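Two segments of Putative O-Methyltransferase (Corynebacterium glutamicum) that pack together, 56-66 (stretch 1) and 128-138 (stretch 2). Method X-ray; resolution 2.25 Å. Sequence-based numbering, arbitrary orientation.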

# COMPACT_ATOMS: atom_id res chain seq x y z
N GLY A 56 -7.83 -8.73 -17.51
CA GLY A 56 -7.51 -10.15 -17.54
C GLY A 56 -7.69 -10.80 -16.18
O GLY A 56 -7.44 -11.99 -16.00
N SER A 57 -8.16 -10.01 -15.22
CA SER A 57 -8.37 -10.47 -13.86
C SER A 57 -9.84 -10.74 -13.53
O SER A 57 -10.72 -10.01 -13.97
CB SER A 57 -7.81 -9.43 -12.89
OG SER A 57 -8.22 -9.64 -11.56
N THR A 58 -10.09 -11.79 -12.76
CA THR A 58 -11.45 -12.12 -12.36
C THR A 58 -11.84 -11.10 -11.28
O THR A 58 -13.02 -10.74 -11.14
CB THR A 58 -11.54 -13.54 -11.78
OG1 THR A 58 -11.06 -14.48 -12.75
CG2 THR A 58 -12.99 -13.89 -11.43
N GLY A 59 -10.85 -10.63 -10.53
CA GLY A 59 -11.11 -9.66 -9.47
C GLY A 59 -10.36 -9.95 -8.18
O GLY A 59 -9.19 -10.34 -8.18
N ALA A 60 -11.06 -9.79 -7.06
CA ALA A 60 -10.45 -10.00 -5.77
C ALA A 60 -11.11 -11.10 -4.95
O ALA A 60 -12.24 -11.50 -5.22
CB ALA A 60 -10.45 -8.68 -4.98
N ILE A 61 -10.37 -11.58 -3.96
CA ILE A 61 -10.89 -12.59 -3.04
C ILE A 61 -10.72 -12.06 -1.61
O ILE A 61 -9.65 -11.57 -1.24
CB ILE A 61 -10.13 -13.92 -3.13
CG1 ILE A 61 -10.27 -14.53 -4.52
CG2 ILE A 61 -10.71 -14.92 -2.10
CD1 ILE A 61 -9.45 -15.80 -4.72
N ALA A 62 -11.79 -12.14 -0.82
CA ALA A 62 -11.75 -11.74 0.58
C ALA A 62 -12.07 -12.99 1.42
O ALA A 62 -13.18 -13.51 1.39
CB ALA A 62 -12.77 -10.63 0.88
N ILE A 63 -11.08 -13.48 2.15
CA ILE A 63 -11.23 -14.65 3.00
C ILE A 63 -11.26 -14.15 4.44
O ILE A 63 -10.22 -13.93 5.06
CB ILE A 63 -10.06 -15.62 2.79
CG1 ILE A 63 -10.11 -16.18 1.37
CG2 ILE A 63 -10.12 -16.74 3.81
CD1 ILE A 63 -8.75 -16.36 0.74
N THR A 64 -12.46 -14.01 4.98
CA THR A 64 -12.63 -13.47 6.32
C THR A 64 -14.07 -13.59 6.81
O THR A 64 -15.00 -13.58 6.00
CB THR A 64 -12.24 -11.98 6.31
OG1 THR A 64 -12.62 -11.36 7.55
CG2 THR A 64 -12.96 -11.24 5.16
N PRO A 65 -14.27 -13.67 8.13
CA PRO A 65 -15.61 -13.76 8.73
C PRO A 65 -16.39 -12.47 8.52
O PRO A 65 -17.61 -12.46 8.53
CB PRO A 65 -15.33 -13.98 10.22
CG PRO A 65 -14.01 -14.66 10.23
CD PRO A 65 -13.22 -14.01 9.10
N ALA A 66 -15.67 -11.37 8.34
CA ALA A 66 -16.30 -10.06 8.12
C ALA A 66 -16.02 -9.58 6.70
O ALA A 66 -15.40 -8.55 6.50
CB ALA A 66 -15.77 -9.04 9.12
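Stretch 2, residues 128-138: DSYQLVFGQVS

The Tyr130 ring of stretch 2 turns one face to Ile61 of stretch 1: Ile61 CD1 stands 3.7 Å from the centroid of the Tyr130 ring, 7° off its normal, a CH-pi contact over the face, and Ile61 CG1 comes within 3.6 Å of Tyr130 CD1. Stretch 2 runs parallel to strand 59-63, the two axes 7° apart and 4.6 Å at closest approach. The pairs are Ala60 with Leu132, Ile61 with Val133, Ala62 with Phe134 and Ile63 with Gly135, CA to CA 4.6 to 4.8 Å. As parallel pairing requires, Ile61 and Ile63 each bond to residues flanking their partner: Ile61 N to Leu132 O (2.8 Å), Phe134 N to Ile61 O (2.8 Å), Ile63 N to Phe134 O (2.7 Å) and Gln136 N to Ile63 O (2.7 Å). Upstream, where stretch 2 turns a corner at Gln131, Thr58 N donates to Ser129 O (2.7 Å) and Gln131 N to Gly59 O (3.1 Å). Ile61, Ile63, Tyr130 and Val133 share one face, with Ile63 CD1 3.9 Å from Val133 CG1; Ala60 and Leu132 meet on the other, CB to CB 4.0 Å. After strand 59-63, Thr64 CB sits 3.5 Å from Gln136 CB and, at 4.0 Å from Phe134 CE2, against the edge of the Phe134 ring.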

# COMPACT_ATOMS: atom_id res chain seq x y z
N ASP A 128 -3.95 -18.19 -11.57
CA ASP A 128 -3.55 -16.99 -12.31
C ASP A 128 -4.72 -16.13 -12.77
O ASP A 128 -4.70 -15.59 -13.88
CB ASP A 128 -2.72 -17.44 -13.53
CG ASP A 128 -1.94 -16.31 -14.19
OD1 ASP A 128 -1.34 -15.50 -13.45
OD2 ASP A 128 -1.91 -16.23 -15.44
N SER A 129 -5.73 -15.99 -11.93
CA SER A 129 -6.90 -15.22 -12.30
C SER A 129 -7.26 -14.07 -11.37
O SER A 129 -8.17 -13.29 -11.67
CB SER A 129 -8.11 -16.15 -12.40
OG SER A 129 -8.23 -16.74 -13.67
N TYR A 130 -6.55 -13.94 -10.26
CA TYR A 130 -6.88 -12.92 -9.30
C TYR A 130 -5.79 -11.88 -9.09
O TYR A 130 -4.60 -12.21 -9.02
CB TYR A 130 -7.26 -13.59 -7.98
CG TYR A 130 -8.49 -14.48 -8.11
CD1 TYR A 130 -9.78 -13.94 -8.01
CD2 TYR A 130 -8.37 -15.83 -8.45
CE1 TYR A 130 -10.91 -14.72 -8.23
CE2 TYR A 130 -9.50 -16.62 -8.67
CZ TYR A 130 -10.77 -16.05 -8.56
OH TYR A 130 -11.89 -16.83 -8.78
N GLN A 131 -6.21 -10.63 -8.97
CA GLN A 131 -5.30 -9.50 -8.78
C GLN A 131 -5.10 -9.13 -7.31
O GLN A 131 -4.16 -8.40 -6.96
CB GLN A 131 -5.83 -8.28 -9.52
CG GLN A 131 -7.06 -7.66 -8.82
CD GLN A 131 -7.85 -6.71 -9.70
OE1 GLN A 131 -7.70 -5.49 -9.62
NE2 GLN A 131 -8.70 -7.27 -10.55
N LEU A 132 -5.98 -9.61 -6.44
CA LEU A 132 -5.90 -9.26 -5.02
C LEU A 132 -6.59 -10.29 -4.14
O LEU A 132 -7.72 -10.70 -4.40
CB LEU A 132 -6.52 -7.87 -4.79
CG LEU A 132 -6.69 -7.35 -3.35
CD1 LEU A 132 -5.32 -7.04 -2.75
CD2 LEU A 132 -7.56 -6.09 -3.35
N VAL A 133 -5.90 -10.71 -3.09
CA VAL A 133 -6.46 -11.66 -2.15
C VAL A 133 -6.19 -11.16 -0.73
O VAL A 133 -5.05 -10.91 -0.34
CB VAL A 133 -5.86 -13.07 -2.34
CG1 VAL A 133 -6.44 -14.05 -1.31
CG2 VAL A 133 -6.14 -13.57 -3.76
N PHE A 134 -7.26 -10.99 0.04
CA PHE A 134 -7.16 -10.56 1.42
C PHE A 134 -7.51 -11.77 2.28
O PHE A 134 -8.54 -12.43 2.07
CB PHE A 134 -8.15 -9.43 1.74
CG PHE A 134 -8.23 -9.11 3.20
CD1 PHE A 134 -7.31 -8.24 3.79
CD2 PHE A 134 -9.20 -9.71 4.01
CE1 PHE A 134 -7.36 -7.98 5.17
CE2 PHE A 134 -9.25 -9.46 5.38
CZ PHE A 134 -8.33 -8.59 5.97
N GLY A 135 -6.65 -12.06 3.24
CA GLY A 135 -6.90 -13.18 4.13
C GLY A 135 -6.89 -12.81 5.61
O GLY A 135 -5.98 -12.13 6.09
N GLN A 136 -7.94 -13.21 6.31
CA GLN A 136 -8.02 -12.99 7.75
C GLN A 136 -8.19 -14.41 8.31
O GLN A 136 -9.30 -14.94 8.41
CB GLN A 136 -9.23 -12.13 8.14
CG GLN A 136 -9.35 -11.95 9.65
CD GLN A 136 -8.60 -10.74 10.16
OE1 GLN A 136 -7.66 -10.86 10.95
NE2 GLN A 136 -9.01 -9.56 9.72
N VAL A 137 -7.07 -15.02 8.69
CA VAL A 137 -7.08 -16.38 9.20
C VAL A 137 -6.27 -16.51 10.49
O VAL A 137 -5.67 -15.53 10.96
CB VAL A 137 -6.49 -17.36 8.15
CG1 VAL A 137 -7.31 -17.29 6.86
CG2 VAL A 137 -5.03 -16.99 7.84
N SER A 138 -6.27 -17.71 11.06
CA SER A 138 -5.50 -17.97 12.27
C SER A 138 -4.05 -18.14 11.82
O SER A 138 -3.79 -18.59 10.70
CB SER A 138 -5.97 -19.24 12.97
OG SER A 138 -7.27 -19.08 13.48